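Local coordinates for chitin oligosaccahride binding protein NagB1 (Paenibacillus sp. FPU-7, PDB 7EHP) that binds chitin oligosaccharides such as N,N'-diacetylchitobiose and N,N',N''-triacetylchitotriose as an extracellular solute-binding protein, probably for their uptake by the cell, at residues W176-G181 / F265-V270; D275-G280 / R348-F353. All coordinates share one frame; numbering follows the deposited sequence.

Contact 1 (W176-G181 / F265-V270)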
# COMPACT_ATOMS: atom_id res chain seq x y z
N TRP A 176 2.13 13.40 8.48
CA TRP A 176 1.40 14.67 8.37
C TRP A 176 -0.08 14.48 8.70
O TRP A 176 -0.74 15.45 9.07
CB TRP A 176 1.51 15.36 6.98
CG TRP A 176 0.61 14.84 5.84
CD1 TRP A 176 -0.72 15.11 5.69
CD2 TRP A 176 1.01 14.18 4.62
NE1 TRP A 176 -1.20 14.55 4.53
CE2 TRP A 176 -0.16 13.97 3.85
CE3 TRP A 176 2.23 13.68 4.13
CZ2 TRP A 176 -0.15 13.30 2.62
CZ3 TRP A 176 2.24 13.01 2.91
CH2 TRP A 176 1.05 12.83 2.17
N VAL A 177 -0.61 13.26 8.56
CA VAL A 177 -1.98 13.01 9.01
C VAL A 177 -2.04 13.01 10.54
O VAL A 177 -3.01 13.49 11.14
CB VAL A 177 -2.54 11.70 8.42
CG1 VAL A 177 -3.85 11.28 9.15
CG2 VAL A 177 -2.78 11.84 6.90
N ARG A 178 -1.01 12.47 11.20
CA ARG A 178 -0.92 12.60 12.65
C ARG A 178 -1.04 14.06 13.08
O ARG A 178 -1.77 14.39 14.02
CB ARG A 178 0.41 12.03 13.16
CG ARG A 178 0.40 10.50 13.39
CD ARG A 178 -0.10 10.09 14.76
NE ARG A 178 -0.12 8.64 14.90
CZ ARG A 178 -1.01 7.84 14.29
NH1 ARG A 178 -1.95 8.37 13.53
NH2 ARG A 178 -0.96 6.52 14.45
N THR A 179 -0.32 14.96 12.39
CA THR A 179 -0.25 16.34 12.87
C THR A 179 -1.42 17.19 12.39
O THR A 179 -1.87 18.07 13.12
CB THR A 179 1.06 16.99 12.42
OG1 THR A 179 1.10 16.98 10.99
CG2 THR A 179 2.25 16.23 13.00
N ALA A 180 -1.92 16.94 11.18
CA ALA A 180 -2.95 17.79 10.59
C ALA A 180 -4.32 17.12 10.48
O ALA A 180 -5.28 17.80 10.12
CB ALA A 180 -2.53 18.28 9.20
N GLY A 181 -4.43 15.84 10.77
CA GLY A 181 -5.68 15.12 10.60
C GLY A 181 -5.83 14.54 9.21
O GLY A 181 -5.29 15.04 8.22
N PHE A 265 3.15 -2.42 15.49
CA PHE A 265 2.32 -1.49 16.24
C PHE A 265 1.98 -0.27 15.39
O PHE A 265 2.71 0.10 14.47
CB PHE A 265 2.98 -1.06 17.57
CG PHE A 265 4.36 -0.46 17.43
CD1 PHE A 265 4.52 0.88 17.15
CD2 PHE A 265 5.48 -1.25 17.59
CE1 PHE A 265 5.79 1.44 17.02
CE2 PHE A 265 6.75 -0.70 17.46
CZ PHE A 265 6.91 0.64 17.18
N SER A 266 0.85 0.35 15.71
CA SER A 266 0.49 1.61 15.07
C SER A 266 1.50 2.69 15.43
O SER A 266 2.10 2.68 16.51
CB SER A 266 -0.92 2.03 15.49
OG SER A 266 -1.26 3.29 14.95
N PHE A 267 1.71 3.63 14.51
CA PHE A 267 2.72 4.66 14.69
C PHE A 267 2.42 5.48 15.94
O PHE A 267 1.26 5.82 16.18
CB PHE A 267 2.78 5.57 13.47
CG PHE A 267 3.97 6.46 13.46
CD1 PHE A 267 5.19 6.00 12.99
CD2 PHE A 267 3.88 7.76 13.96
CE1 PHE A 267 6.31 6.83 13.00
CE2 PHE A 267 4.98 8.59 13.99
CZ PHE A 267 6.21 8.13 13.51
N PRO A 268 3.43 5.83 16.74
CA PRO A 268 3.17 6.63 17.95
C PRO A 268 2.34 7.88 17.70
O PRO A 268 2.38 8.49 16.62
CB PRO A 268 4.58 6.99 18.43
CG PRO A 268 5.42 5.84 17.96
CD PRO A 268 4.85 5.47 16.62
N ASP A 269 1.55 8.25 18.71
CA ASP A 269 0.83 9.51 18.66
C ASP A 269 1.81 10.67 18.84
O ASP A 269 2.90 10.51 19.39
CB ASP A 269 -0.24 9.54 19.74
CG ASP A 269 -1.45 8.71 19.37
OD1 ASP A 269 -1.58 8.36 18.17
OD2 ASP A 269 -2.27 8.42 20.27
N VAL A 270 1.41 11.85 18.36
CA VAL A 270 2.25 13.04 18.43
C VAL A 270 1.54 14.25 19.04
O VAL A 270 2.14 15.32 19.13
CB VAL A 270 2.81 13.42 17.04
CG1 VAL A 270 3.45 12.21 16.35
CG2 VAL A 270 1.73 14.05 16.19
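Arg178 and Val270 bring the two backbones nearest each other, their CA atoms 6.6 Å apart, where the last turn of helix 165-180 meets an extended loop without regular secondary structure. No main-chain hydrogen bond joins the segments; the link is the Arg178 side chain, which holds most of the helix-side buried surface. Its CG lies anti to the carbonyl carbon, beside the backbone N (chi1 -84°), and the chain bends at chi2 before reaching across. The loop carbonyls meet the guanidinium edge in its own plane. Arg178 NH2 gives a fairly straight bond to Phe267 O (2.9 Å, 164° at the hydrogen). Arg178 NE bonds Pro268 O at 3.0 Å, coming from above that carbonyl's plane, and is weakly shared with Phe267 O at 3.4 Å. Asp269 OD1 instead sits over one guanidinium face, 3.6 Å from Arg178 NE, so this salt bridge is one of charge alone, and the carboxylate oxygen accepts a bond from Gly276 N. Below the polar end, Val270 CG2 rests 3.9 Å from both Arg178 CB and Thr179 CG2. An alanine at Arg178 would probably leave the Phe267 and Pro268 carbonyls without these N-H partners and Asp269 without its facing charge. Thr179 OG1 is hydrogen-bonded to Asp199 O of helix 198-213, while Arg178 NH2 also bonds Met277 O of strand 277-288. The Phe267 side chain touches both helix 140-152, at Trp140 and Leu143, and helix 165-180, at Met171, Thr174 and Leu175.

Contact 2 (D275-G280 / R348-F353)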
# COMPACT_ATOMS: atom_id res chain seq x y z
N ASP A 275 -4.06 11.77 15.82
CA ASP A 275 -3.74 10.73 16.79
C ASP A 275 -4.86 9.70 16.80
O ASP A 275 -6.02 9.99 16.50
CB ASP A 275 -3.54 11.31 18.19
CG ASP A 275 -2.21 12.04 18.34
OD1 ASP A 275 -1.44 12.08 17.36
OD2 ASP A 275 -1.93 12.57 19.43
N GLY A 276 -4.48 8.46 17.13
CA GLY A 276 -5.42 7.38 17.27
C GLY A 276 -5.86 6.75 15.97
O GLY A 276 -6.68 5.82 16.01
N MET A 277 -5.36 7.21 14.83
CA MET A 277 -5.76 6.65 13.55
C MET A 277 -4.62 5.84 12.94
O MET A 277 -3.45 5.98 13.32
CB MET A 277 -6.19 7.74 12.57
CG MET A 277 -6.95 8.88 13.21
SD MET A 277 -7.44 10.07 11.97
CE MET A 277 -8.59 9.11 11.02
N ILE A 278 -4.97 4.98 12.00
CA ILE A 278 -3.99 4.17 11.30
C ILE A 278 -4.30 4.24 9.81
O ILE A 278 -5.45 4.35 9.40
CB ILE A 278 -3.98 2.70 11.81
CG1 ILE A 278 -2.75 1.95 11.28
CG2 ILE A 278 -5.28 1.97 11.45
CD1 ILE A 278 -2.48 0.61 12.00
N ASN A 279 -3.24 4.22 9.01
CA ASN A 279 -3.35 4.17 7.56
C ASN A 279 -3.79 2.77 7.12
O ASN A 279 -3.12 1.78 7.42
CB ASN A 279 -2.00 4.56 6.94
CG ASN A 279 -2.01 4.61 5.42
OD1 ASN A 279 -0.97 4.48 4.78
ND2 ASN A 279 -3.18 4.82 4.84
N GLY A 280 -4.92 2.69 6.44
CA GLY A 280 -5.42 1.40 6.01
C GLY A 280 -6.64 1.55 5.13
O GLY A 280 -7.30 2.59 5.12
N ARG A 348 -9.47 3.98 14.12
CA ARG A 348 -10.03 4.76 13.02
C ARG A 348 -9.04 4.80 11.87
O ARG A 348 -7.82 4.85 12.08
CB ARG A 348 -10.36 6.17 13.51
CG ARG A 348 -11.74 6.31 14.13
CD ARG A 348 -12.01 7.76 14.41
NE ARG A 348 -10.98 8.26 15.30
CZ ARG A 348 -10.24 9.33 15.05
NH1 ARG A 348 -10.43 10.01 13.91
NH2 ARG A 348 -9.31 9.72 15.92
N GLN A 349 -9.55 4.78 10.64
CA GLN A 349 -8.70 4.53 9.49
C GLN A 349 -8.75 5.66 8.49
O GLN A 349 -9.77 6.33 8.33
CB GLN A 349 -9.09 3.23 8.80
CG GLN A 349 -9.39 2.16 9.80
CD GLN A 349 -8.98 0.82 9.32
OE1 GLN A 349 -8.86 0.58 8.12
NE2 GLN A 349 -8.67 -0.06 10.26
N PHE A 350 -7.63 5.87 7.80
CA PHE A 350 -7.60 6.76 6.67
C PHE A 350 -6.94 6.06 5.49
O PHE A 350 -6.06 5.21 5.68
CB PHE A 350 -6.87 8.09 7.00
CG PHE A 350 -5.48 7.93 7.55
CD1 PHE A 350 -5.27 7.70 8.91
CD2 PHE A 350 -4.37 8.11 6.73
CE1 PHE A 350 -3.98 7.60 9.43
CE2 PHE A 350 -3.09 8.01 7.25
CZ PHE A 350 -2.89 7.74 8.59
N PRO A 351 -7.35 6.37 4.27
CA PRO A 351 -6.74 5.73 3.10
C PRO A 351 -5.38 6.34 2.78
O PRO A 351 -5.01 7.39 3.29
CB PRO A 351 -7.76 5.99 1.97
CG PRO A 351 -8.46 7.24 2.38
CD PRO A 351 -8.51 7.20 3.90
N ALA A 352 -4.63 5.64 1.93
CA ALA A 352 -3.36 6.19 1.47
C ALA A 352 -3.62 7.47 0.69
O ALA A 352 -4.61 7.57 -0.04
CB ALA A 352 -2.63 5.17 0.60
N PHE A 353 -2.72 8.45 0.83
CA PHE A 353 -2.90 9.73 0.14
C PHE A 353 -3.00 9.58 -1.38
O PHE A 353 -3.69 10.36 -2.03
CB PHE A 353 -1.74 10.68 0.51
CG PHE A 353 -0.49 10.47 -0.31
CD1 PHE A 353 0.41 9.46 0.02
CD2 PHE A 353 -0.20 11.28 -1.39
CE1 PHE A 353 1.56 9.25 -0.74
CE2 PHE A 353 0.94 11.08 -2.15
CZ PHE A 353 1.82 10.06 -1.83
O HOH W 1 -9.03 5.27 16.49
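Ile278 and Asn279 pair with Gln349 and Phe350 as parallel strands, joining the short strand 348-350 to strand 277-288 of the mixed sheet. The segment axes approach to 4.6 Å with 44° between their directions, a strong twist for neighbouring strands. Ile278 N bonds Arg348 O at 2.9 Å, and Phe350 N returns a bond to Ile278 O at 3.1 Å. Phe350 O then takes two donors from opposite faces of its carbonyl plane: Gly280 N at 2.9 Å and the side-chain Asn279 ND2 at 3.0 Å. The second bond lies in the Asn279 amide plane, which helps to set the rotation of that amide. In solute-binding proteins of this type the sugar is held between two alpha/beta lobes, and here the pairing leads directly to that site, since Ala352, just past the strand, touches a bound N-acetylglucosamine. Phe350 CG stands between its backbone N and carbonyl carbon (chi1 54°), and the ring lies over strand 277-288: Asn279 CA sits 3.7 Å above the plane, over the ring centre. The Asn279 side chain crosses that of Phe350 at about a right angle, with amide and ring planes only 12° apart. Met277 CB meets the ring edge, 3.8 Å from Phe350 CD1, while Met277 CG lies over one face of the Arg348 guanidinium. Ile278 and Gln349 run side by side on the other face of the sheet, where Gln349 OE1 is bonded to Tyr117 OH of strand 109-125. Beside Gly276 and Arg348 a water accepts from Arg348 N at 2.7 Å; its approach to Gly276 O is unusually short and doubtful.

Contact 1 closes before contact 2 opens along the chain, yet their centres are only 9 Å apart and they touch directly. Arg178 NH2 lies 2.8 Å from Met277 O, probably a hydrogen bond, so the same arginine probably ties both the loop and the segment 275-280 to helix 165-180. Val270 N is probably bonded to Asp275 OD1 at 3.0 Å, and Arg178 CD packs against the same oxygen. The two contacts are also joined by the edge-to-face ring pair of Trp176 and Phe353. In contact 2 the Ala352 side chain comes within about 3 Å of a bound N-acetylglucosamine (nearest atoms), while contact 1 is centred about 17 Å from the centre of the chain and contact 2 about 12 Å.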